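Local coordinates for 2-dehydro-3-deoxyphosphogluconate aldolase (Vibrio fischeri, PDB 3NZR), which belongs to the KDGP aldolase family of TIM-barrel proteins and is modelled here with bound magnesium ions, at residues V53-M56 against K57-S60; T122-V125 against G126-K129; G193-D196 against L197-E201. All blocks are in the same frame, centred on the assembly; numbering follows the deposited sequence.

Contact 1 (V53-M56 against K57-S60); sequences VEDM and KKYS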
ATOM      1  N   VAL A  53     -11.553 -11.137 -17.714  1.00 34.53           N
ATOM      2  CA  VAL A  53     -12.369 -11.785 -16.714  1.00 34.77           C
ATOM      3  C   VAL A  53     -13.124 -12.983 -17.330  1.00 37.04           C
ATOM      4  O   VAL A  53     -13.189 -14.060 -16.716  1.00 35.78           O
ATOM      5  CB  VAL A  53     -13.320 -10.799 -16.057  1.00 35.26           C
ATOM      6  CG1 VAL A  53     -14.391 -11.525 -15.242  1.00 36.37           C
ATOM      7  CG2 VAL A  53     -12.545  -9.757 -15.198  1.00 33.84           C
ATOM      8  N   GLU A  54     -13.684 -12.793 -18.519  1.00 39.38           N
ATOM      9  CA  GLU A  54     -14.425 -13.886 -19.230  1.00 42.66           C
ATOM     10  C   GLU A  54     -13.551 -15.085 -19.534  1.00 41.12           C
ATOM     11  O   GLU A  54     -13.936 -16.230 -19.323  1.00 42.03           O
ATOM     12  CB  GLU A  54     -15.049 -13.355 -20.538  1.00 45.32           C
ATOM     13  CG  GLU A  54     -16.250 -12.432 -20.290  1.00 53.43           C
ATOM     14  CD  GLU A  54     -16.960 -11.958 -21.599  1.00 64.73           C
ATOM     15  OE1 GLU A  54     -16.710 -12.579 -22.682  1.00 70.86           O
ATOM     16  OE2 GLU A  54     -17.772 -10.978 -21.535  1.00 68.10           O
ATOM     17  N   ASP A  55     -12.338 -14.823 -20.013  1.00 39.56           N
ATOM     18  CA  ASP A  55     -11.408 -15.928 -20.303  1.00 38.83           C
ATOM     19  C   ASP A  55     -10.982 -16.587 -19.002  1.00 37.99           C
ATOM     20  O   ASP A  55     -11.049 -17.811 -18.854  1.00 36.57           O
ATOM     21  CB  ASP A  55     -10.163 -15.457 -21.074  1.00 37.63           C
ATOM     22  CG  ASP A  55      -9.662 -16.489 -22.083  1.00 40.52           C
ATOM     23  OD1 ASP A  55     -10.502 -17.263 -22.626  1.00 41.94           O
ATOM     24  OD2 ASP A  55      -8.444 -16.518 -22.362  1.00 37.30           O
HETATM   25  N   MSE A  56     -10.571 -15.784 -18.031  1.00 37.67           N
HETATM   26  CA  MSE A  56     -10.108 -16.399 -16.801  1.00 40.40           C
HETATM   27  C   MSE A  56     -11.120 -17.300 -16.125  1.00 41.23           C
HETATM   28  O   MSE A  56     -10.728 -18.272 -15.525  1.00 40.67           O
HETATM   29  CB  MSE A  56      -9.523 -15.373 -15.854  1.00 42.71           C
HETATM   30  CG  MSE A  56      -8.144 -15.089 -16.314  1.00 44.53           C
HETATM   31 SE   MSE A  56      -7.374 -13.703 -15.243  0.80 58.57          SE
HETATM   32  CE  MSE A  56      -6.024 -12.972 -16.488  1.00 51.20           C
ATOM     33  N   LYS A  57     -12.402 -17.026 -16.288  1.00 43.39           N
ATOM     34  CA  LYS A  57     -13.409 -17.912 -15.760  1.00 45.58           C
ATOM     35  C   LYS A  57     -13.310 -19.308 -16.373  1.00 43.32           C
ATOM     36  O   LYS A  57     -13.492 -20.310 -15.694  1.00 42.75           O
ATOM     37  CB  LYS A  57     -14.789 -17.323 -15.959  1.00 50.22           C
ATOM     38  CG  LYS A  57     -15.129 -16.172 -14.938  1.00 57.09           C
ATOM     39  CD  LYS A  57     -16.615 -15.742 -14.998  1.00 66.01           C
ATOM     40  CE  LYS A  57     -17.100 -15.459 -16.432  1.00 68.48           C
ATOM     41  NZ  LYS A  57     -18.533 -15.060 -16.521  1.00 75.15           N
ATOM     42  N   LYS A  58     -12.972 -19.405 -17.640  1.00 41.60           N
ATOM     43  CA  LYS A  58     -12.823 -20.751 -18.246  1.00 41.11           C
ATOM     44  C   LYS A  58     -11.647 -21.495 -17.670  1.00 38.49           C
ATOM     45  O   LYS A  58     -11.659 -22.717 -17.570  1.00 39.17           O
ATOM     46  CB  LYS A  58     -12.652 -20.670 -19.755  1.00 42.24           C
ATOM     47  CG  LYS A  58     -13.897 -20.245 -20.421  1.00 47.36           C
ATOM     48  CD  LYS A  58     -13.662 -19.637 -21.793  1.00 51.04           C
ATOM     49  CE  LYS A  58     -15.027 -19.321 -22.452  1.00 56.12           C
ATOM     50  NZ  LYS A  58     -14.881 -18.218 -23.387  1.00 56.68           N
ATOM     51  N   TYR A  59     -10.588 -20.788 -17.326  1.00 35.50           N
ATOM     52  CA  TYR A  59      -9.471 -21.480 -16.695  1.00 35.70           C
ATOM     53  C   TYR A  59      -9.880 -21.948 -15.275  1.00 36.57           C
ATOM     54  O   TYR A  59      -9.486 -23.004 -14.806  1.00 36.53           O
ATOM     55  CB  TYR A  59      -8.263 -20.555 -16.613  1.00 34.69           C
ATOM     56  CG  TYR A  59      -7.570 -20.325 -17.927  1.00 34.27           C
ATOM     57  CD1 TYR A  59      -6.496 -21.096 -18.286  1.00 33.01           C
ATOM     58  CD2 TYR A  59      -7.962 -19.320 -18.785  1.00 30.59           C
ATOM     59  CE1 TYR A  59      -5.820 -20.904 -19.467  1.00 34.20           C
ATOM     60  CE2 TYR A  59      -7.281 -19.105 -19.984  1.00 32.43           C
ATOM     61  CZ  TYR A  59      -6.193 -19.927 -20.318  1.00 33.72           C
ATOM     62  OH  TYR A  59      -5.489 -19.793 -21.510  1.00 35.96           O
ATOM     63  N   SER A  60     -10.631 -21.107 -14.570  1.00 37.70           N
ATOM     64  CA  SER A  60     -11.096 -21.473 -13.239  1.00 40.02           C
ATOM     65  C   SER A  60     -11.957 -22.802 -13.278  1.00 40.49           C
ATOM     66  O   SER A  60     -11.840 -23.660 -12.418  1.00 39.60           O
ATOM     67  CB  SER A  60     -11.871 -20.316 -12.619  1.00 42.34           C
ATOM     68  OG  SER A  60     -12.431 -20.764 -11.419  1.00 46.06           O
TER
HETATM   69  O   HOH W   1      -6.956 -18.482 -23.595  1.00 33.99           O
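Helix 49-61, the helical arm of the beta-alpha-beta unit between strands 37-42 and 67-70, carries Asp55 and Tyr59 one turn apart along its side, a compact example of how a helix orients a polar pair. Tyr59 has its CG beside the backbone N (chi1 -74°), which swings the ring back over the preceding turn. There the carboxylate meets it at the edge: Asp55 OD2 lies in the ring plane, 3.7 Å from Tyr59 CE2, while the carboxylate itself stands almost perpendicular to the ring. A water then joins the two outer ends, 2.8 Å from Asp55 OD2, to which it donates, and 2.9 Å from Tyr59 OH. Tyr46 OH is hydrogen-bonded to the same carboxylate oxygen.

The two side chains of Asp55 and Lys58 cross at about a right angle, with Asp55 OD1 lying 4.0 Å from Lys58 CD; Lys58 NZ is 4.5 Å from Asp55 OD1, beyond a salt bridge. Beneath the side chains runs the helical ladder. Lys57 N donates to Val53 O at 3.1 Å, and Ser60 N reaches Met56 O in the plane of that carbonyl, at 3.0 Å. Asp55 O receives weak bonds from both Lys58 N and Tyr59 N. Selenomethionine Met56 takes a different flank, lying against Ile85 and Val89 of helix 79-89.

Two hydrogen bonds, from the water and with Tyr46, grip Asp55 OD2 and probably stabilise its negative charge. The water joins Asp55 to Tyr59, while Lys58 stands off and can add at most a diffuse electrostatic attraction.

Contact 2 (T122-V125 against G126-K129); sequences TGTV and GMVK
Thr122 and Met127 meet where the chain reverses into strand 127-129, and one hydroxyl serves both sides of the bend. Thr122 OG1 donates to Met127 O at 2.9 Å and accepts from Thr124 N at 3.1 Å; the second bond makes an ST turn. The hydroxyl can do both because chi1 of 63° sets OG1 between its own backbone N and carbonyl carbon, over the loop. Its donation is not directed at a lone pair of the carbonyl: the oxygen approaches from well above that plane, 60° out of it.

Next in line comes a type II beta turn from Thr124 to Met127. Met127 N closes it on Thr124 O at 3.1 Å. Gly126 occupies the third position with a positive phi of 91°, the conformation that glycine adopts readily in turns of this type. Alongside the closing bond the side chains of Thr124 and selenomethionine Met127 run next to each other in the same direction, Thr124 CG2 lying 3.7 Å from Met127 CG. Beyond CG the Met127 chain bends twice, and its selenium end leaves the turn.

Further out, Glu174 of helix 172-184 accepts from Thr122 N and Gly123 N, one carboxylate oxygen each. Strand 127-129 pairs antiparallel with strand 143-145, where Val128 bonds with Val144, and Gly126 is linked by its backbone to Val146. The stretch thus joins the end of barrel strand 114-119 to a small two-stranded sheet beside the barrel. On the strand side of the bend, the methyl Thr122 CG2 comes to 3.5 Å from Lys129 N.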
ATOM      1  N   THR A 122      19.107  -6.752  -4.264  1.00 29.15           N
ATOM      2  CA  THR A 122      19.841  -5.510  -4.391  1.00 30.82           C
ATOM      3  C   THR A 122      21.362  -5.674  -4.481  1.00 33.15           C
ATOM      4  O   THR A 122      22.058  -4.702  -4.688  1.00 33.85           O
ATOM      5  CB  THR A 122      19.601  -4.631  -3.164  1.00 30.02           C
ATOM      6  OG1 THR A 122      20.111  -5.317  -2.005  1.00 29.26           O
ATOM      7  CG2 THR A 122      18.110  -4.254  -3.039  1.00 28.35           C
ATOM      8  N   GLY A 123      21.861  -6.869  -4.246  1.00 34.83           N
ATOM      9  CA  GLY A 123      23.288  -7.078  -4.150  1.00 36.88           C
ATOM     10  C   GLY A 123      23.746  -7.117  -2.725  1.00 38.36           C
ATOM     11  O   GLY A 123      24.883  -7.464  -2.447  1.00 40.04           O
ATOM     12  N   THR A 124      22.869  -6.749  -1.804  1.00 38.06           N
ATOM     13  CA  THR A 124      23.248  -6.625  -0.407  1.00 38.75           C
ATOM     14  C   THR A 124      22.314  -7.562   0.331  1.00 37.83           C
ATOM     15  O   THR A 124      21.102  -7.361   0.291  1.00 35.68           O
ATOM     16  CB  THR A 124      23.065  -5.164   0.102  1.00 38.55           C
ATOM     17  OG1 THR A 124      23.899  -4.296  -0.668  1.00 42.47           O
ATOM     18  CG2 THR A 124      23.405  -5.027   1.535  1.00 39.69           C
ATOM     19  N   VAL A 125      22.897  -8.554   1.006  1.00 37.49           N
ATOM     20  CA  VAL A 125      22.173  -9.491   1.846  1.00 37.46           C
ATOM     21  C   VAL A 125      21.408  -8.711   2.914  1.00 36.99           C
ATOM     22  O   VAL A 125      21.953  -7.841   3.569  1.00 36.43           O
ATOM     23  CB  VAL A 125      23.102 -10.502   2.551  1.00 39.15           C
ATOM     24  CG1 VAL A 125      22.292 -11.437   3.513  1.00 37.43           C
ATOM     25  CG2 VAL A 125      23.966 -11.306   1.522  1.00 41.11           C
ATOM     26  N   GLY A 126      20.100  -8.965   2.999  1.00 36.11           N
ATOM     27  CA  GLY A 126      19.227  -8.320   3.999  1.00 34.56           C
ATOM     28  C   GLY A 126      18.565  -7.039   3.558  1.00 33.19           C
ATOM     29  O   GLY A 126      17.744  -6.513   4.305  1.00 33.50           O
HETATM   30  N   MSE A 127      18.929  -6.516   2.400  1.00 31.07           N
HETATM   31  CA  MSE A 127      18.279  -5.351   1.887  1.00 30.73           C
HETATM   32  C   MSE A 127      17.518  -5.675   0.609  1.00 27.91           C
HETATM   33  O   MSE A 127      18.019  -6.434  -0.264  1.00 27.05           O
HETATM   34  CB  MSE A 127      19.285  -4.243   1.578  1.00 32.66           C
HETATM   35  CG  MSE A 127      20.148  -3.823   2.761  1.00 39.42           C
HETATM   36 SE   MSE A 127      19.099  -2.931   4.186  1.00 55.46          SE
HETATM   37  CE  MSE A 127      18.705  -1.145   3.401  1.00 44.44           C
ATOM     38  N   VAL A 128      16.326  -5.090   0.488  1.00 24.82           N
ATOM     39  CA  VAL A 128      15.466  -5.386  -0.663  1.00 22.46           C
ATOM     40  C   VAL A 128      14.885  -4.133  -1.277  1.00 22.03           C
ATOM     41  O   VAL A 128      14.652  -3.136  -0.572  1.00 21.89           O
ATOM     42  CB  VAL A 128      14.298  -6.354  -0.328  1.00 22.89           C
ATOM     43  CG1 VAL A 128      14.798  -7.776   0.071  1.00 18.14           C
ATOM     44  CG2 VAL A 128      13.367  -5.737   0.708  1.00 17.35           C
ATOM     45  N   LYS A 129      14.651  -4.192  -2.588  1.00 20.52           N
ATOM     46  CA  LYS A 129      14.100  -3.063  -3.354  1.00 20.53           C
ATOM     47  C   LYS A 129      12.552  -3.183  -3.374  1.00 19.93           C
ATOM     48  O   LYS A 129      12.028  -4.228  -3.769  1.00 19.04           O
ATOM     49  CB  LYS A 129      14.650  -2.952  -4.761  1.00 19.26           C
ATOM     50  CG  LYS A 129      13.948  -1.956  -5.673  1.00 24.55           C
ATOM     51  CD  LYS A 129      14.427  -1.973  -7.119  1.00 30.12           C
ATOM     52  CE  LYS A 129      13.465  -1.136  -8.084  1.00 32.05           C
ATOM     53  NZ  LYS A 129      14.093  -1.011  -9.426  1.00 32.89           N
TER

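Contact 3 (G193-D196 against L197-E201); sequences GGID and LENYE. With MG (magnesium ion), chain F.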
ATOM      1  N   GLY A 193      12.093 -16.563 -11.020  1.00 19.86           N
ATOM      2  CA  GLY A 193      13.094 -16.112 -11.957  1.00 21.67           C
ATOM      3  C   GLY A 193      14.226 -17.103 -12.092  1.00 23.65           C
ATOM      4  O   GLY A 193      14.965 -17.294 -11.113  1.00 25.00           O
ATOM      5  N   GLY A 194      14.313 -17.774 -13.240  1.00 24.94           N
ATOM      6  CA  GLY A 194      15.451 -18.678 -13.516  1.00 26.22           C
ATOM      7  C   GLY A 194      15.365 -20.035 -12.873  1.00 25.15           C
ATOM      8  O   GLY A 194      16.374 -20.745 -12.732  1.00 29.55           O
ATOM      9  N   ILE A 195      14.180 -20.440 -12.447  1.00 23.67           N
ATOM     10  CA  ILE A 195      14.050 -21.735 -11.840  1.00 22.95           C
ATOM     11  C   ILE A 195      13.834 -22.723 -12.966  1.00 23.35           C
ATOM     12  O   ILE A 195      13.013 -22.497 -13.890  1.00 20.01           O
ATOM     13  CB  ILE A 195      12.887 -21.823 -10.872  1.00 23.30           C
ATOM     14  CG1 ILE A 195      13.041 -20.841  -9.700  1.00 23.20           C
ATOM     15  CG2 ILE A 195      12.630 -23.270 -10.415  1.00 22.29           C
ATOM     16  CD1 ILE A 195      11.853 -21.026  -8.726  1.00 20.15           C
ATOM     17  N   ASP A 196      14.631 -23.804 -12.928  1.00 24.22           N
ATOM     18  CA  ASP A 196      14.462 -24.872 -13.921  1.00 25.45           C
ATOM     19  C   ASP A 196      14.530 -26.226 -13.240  1.00 25.70           C
ATOM     20  O   ASP A 196      14.738 -26.273 -12.064  1.00 23.64           O
ATOM     21  CB  ASP A 196      15.406 -24.695 -15.126  1.00 26.36           C
ATOM     22  CG  ASP A 196      16.931 -24.807 -14.791  1.00 31.66           C
ATOM     23  OD1 ASP A 196      17.337 -25.401 -13.766  1.00 31.48           O
ATOM     24  OD2 ASP A 196      17.724 -24.263 -15.608  1.00 33.35           O
ATOM     25  N   LEU A 197      14.324 -27.339 -13.958  1.00 28.86           N
ATOM     26  CA  LEU A 197      14.338 -28.662 -13.337  1.00 30.07           C
ATOM     27  C   LEU A 197      15.655 -29.044 -12.711  1.00 32.49           C
ATOM     28  O   LEU A 197      15.707 -29.956 -11.891  1.00 33.85           O
ATOM     29  CB  LEU A 197      13.969 -29.775 -14.345  1.00 31.64           C
ATOM     30  CG  LEU A 197      12.621 -29.713 -15.041  1.00 32.25           C
ATOM     31  CD1 LEU A 197      12.354 -31.024 -15.807  1.00 37.82           C
ATOM     32  CD2 LEU A 197      11.521 -29.483 -14.007  1.00 34.21           C
ATOM     33  N   GLU A 198      16.729 -28.386 -13.088  1.00 33.84           N
ATOM     34  CA  GLU A 198      18.043 -28.795 -12.585  1.00 36.88           C
ATOM     35  C   GLU A 198      18.402 -28.067 -11.315  1.00 35.76           C
ATOM     36  O   GLU A 198      19.171 -28.579 -10.542  1.00 35.45           O
ATOM     37  CB  GLU A 198      19.145 -28.534 -13.636  1.00 38.63           C
ATOM     38  CG  GLU A 198      19.054 -29.467 -14.812  1.00 43.09           C
ATOM     39  CD  GLU A 198      17.957 -29.075 -15.766  1.00 45.82           C
ATOM     40  OE1 GLU A 198      17.563 -27.862 -15.861  1.00 45.37           O
ATOM     41  OE2 GLU A 198      17.487 -30.008 -16.423  1.00 48.19           O
ATOM     42  N   ASN A 199      17.850 -26.865 -11.108  1.00 34.50           N
ATOM     43  CA  ASN A 199      18.111 -26.137  -9.852  1.00 33.42           C
ATOM     44  C   ASN A 199      16.926 -26.070  -8.863  1.00 31.51           C
ATOM     45  O   ASN A 199      17.055 -25.475  -7.824  1.00 31.73           O
ATOM     46  CB  ASN A 199      18.623 -24.715 -10.126  1.00 33.02           C
ATOM     47  CG  ASN A 199      17.615 -23.850 -10.873  1.00 32.09           C
ATOM     48  OD1 ASN A 199      16.386 -24.089 -10.852  1.00 31.34           O
ATOM     49  ND2 ASN A 199      18.139 -22.835 -11.555  1.00 27.65           N
ATOM     50  N   TYR A 200      15.792 -26.649  -9.213  1.00 31.48           N
ATOM     51  CA  TYR A 200      14.560 -26.580  -8.409  1.00 30.20           C
ATOM     52  C   TYR A 200      14.846 -27.150  -7.029  1.00 30.74           C
ATOM     53  O   TYR A 200      14.520 -26.573  -6.013  1.00 28.80           O
ATOM     54  CB  TYR A 200      13.427 -27.421  -9.045  1.00 29.08           C
ATOM     55  CG  TYR A 200      12.175 -27.445  -8.250  1.00 25.13           C
ATOM     56  CD1 TYR A 200      11.354 -26.275  -8.141  1.00 26.00           C
ATOM     57  CD2 TYR A 200      11.763 -28.591  -7.611  1.00 26.80           C
ATOM     58  CE1 TYR A 200      10.175 -26.314  -7.429  1.00 21.22           C
ATOM     59  CE2 TYR A 200      10.604 -28.630  -6.862  1.00 23.77           C
ATOM     60  CZ  TYR A 200       9.797 -27.487  -6.761  1.00 24.05           C
ATOM     61  OH  TYR A 200       8.625 -27.552  -6.028  1.00 22.35           O
ATOM     62  N   GLU A 201      15.430 -28.313  -6.995  1.00 32.75           N
ATOM     63  CA  GLU A 201      15.657 -28.949  -5.693  1.00 34.30           C
ATOM     64  C   GLU A 201      16.531 -28.105  -4.765  1.00 33.46           C
ATOM     65  O   GLU A 201      16.182 -27.910  -3.621  1.00 33.69           O
ATOM     66  CB  GLU A 201      16.183 -30.370  -5.859  1.00 35.50           C
ATOM     67  CG  GLU A 201      15.081 -31.334  -6.337  1.00 38.48           C
ATOM     68  CD  GLU A 201      15.602 -32.612  -7.066  1.00 42.91           C
ATOM     69  OE1 GLU A 201      15.107 -33.696  -6.730  1.00 45.97           O
ATOM     70  OE2 GLU A 201      16.455 -32.527  -7.990  1.00 46.17           O
TER
HETATM   71 MG    MG F 247      19.847 -24.205 -15.751  1.00 29.23          MG
HETATM   72  O   HOH W   2      19.889 -24.726 -13.778  1.00 35.71           O
HETATM   73  O   HOH W   3      19.742 -26.319 -16.560  1.00 50.88           O
HETATM   74  O   HOH W   4      19.910 -23.770 -17.697  1.00 38.39           O
HETATM   75  O   HOH W   5      21.983 -24.413 -15.948  1.00 38.66           O
HETATM   76  O   HOH W   6      19.931 -22.360 -15.324  1.00 36.52           O
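Asp196 and Asn199 lock the turn that leads from barrel strand 188-191 into helix 200-209, and their contact has an inner side held by directed bonds and an outer side where two carboxylates meet a hydrated metal ion. On the inner side the Asn199 amide stands in for a peptide group. Its OD1 accepts from Asp196 N at 2.7 Å, nearly straight at 172°, and its ND2 donates to Gly194 O at 3.0 Å, in the plane of both the amide and the carbonyl. Used at both ends, the amide has its rotation fixed. Asn199 CG sits between the backbone N and the carbonyl carbon (chi1 62°), which folds the amide back against the loop. Nearby, Ile195 CG2 touches the edge of the Tyr200 ring, 4.0 Å from Tyr200 CD1, and the Tyr200 hydroxyl is tied to Thr243 of helix 233-247.

The Asp196 carboxylate joins the two sides. Its OD1 accepts from Glu198 N, above the carboxylate plane, and from Asn199 N, nearly along the C-O axis, both at 3.1 Å. The first of these bonds forms an Asx turn. Outward, Asp196 OD2 is the one protein ligand of a magnesium ion, at 2.1 Å; five waters supply the remaining ligands. One water donates to Asp196 OD1, and another to Glu198 OE1, so Glu198 is a second-shell partner of the ion.

Asp196 OD1 and Glu198 OE1 come within 3.2 Å, a repulsive approach on its own. The cation, its polarised waters and the two backbone N-H groups probably offset the repulsion of the two carboxylates.

From the N terminus, the three contacts follow in series; none nests in or crosses another. Contact 1 spans consecutive turns of helix 49-61, on the outside of the barrel early in the chain. Contact 2 closes the short loop between barrel strand 114-119 and strand 127-129, on the opposite side of the chain's centre from contact 1, their centres about 37 Å apart. Contact 3 closes the loop from barrel strand 188-191 into helix 200-209. Its centre is about 21 Å from that of contact 2. Each lies in its own piece of the fold: a barrel helix, the loop into a small two-stranded sheet, and a strand-to-helix connection.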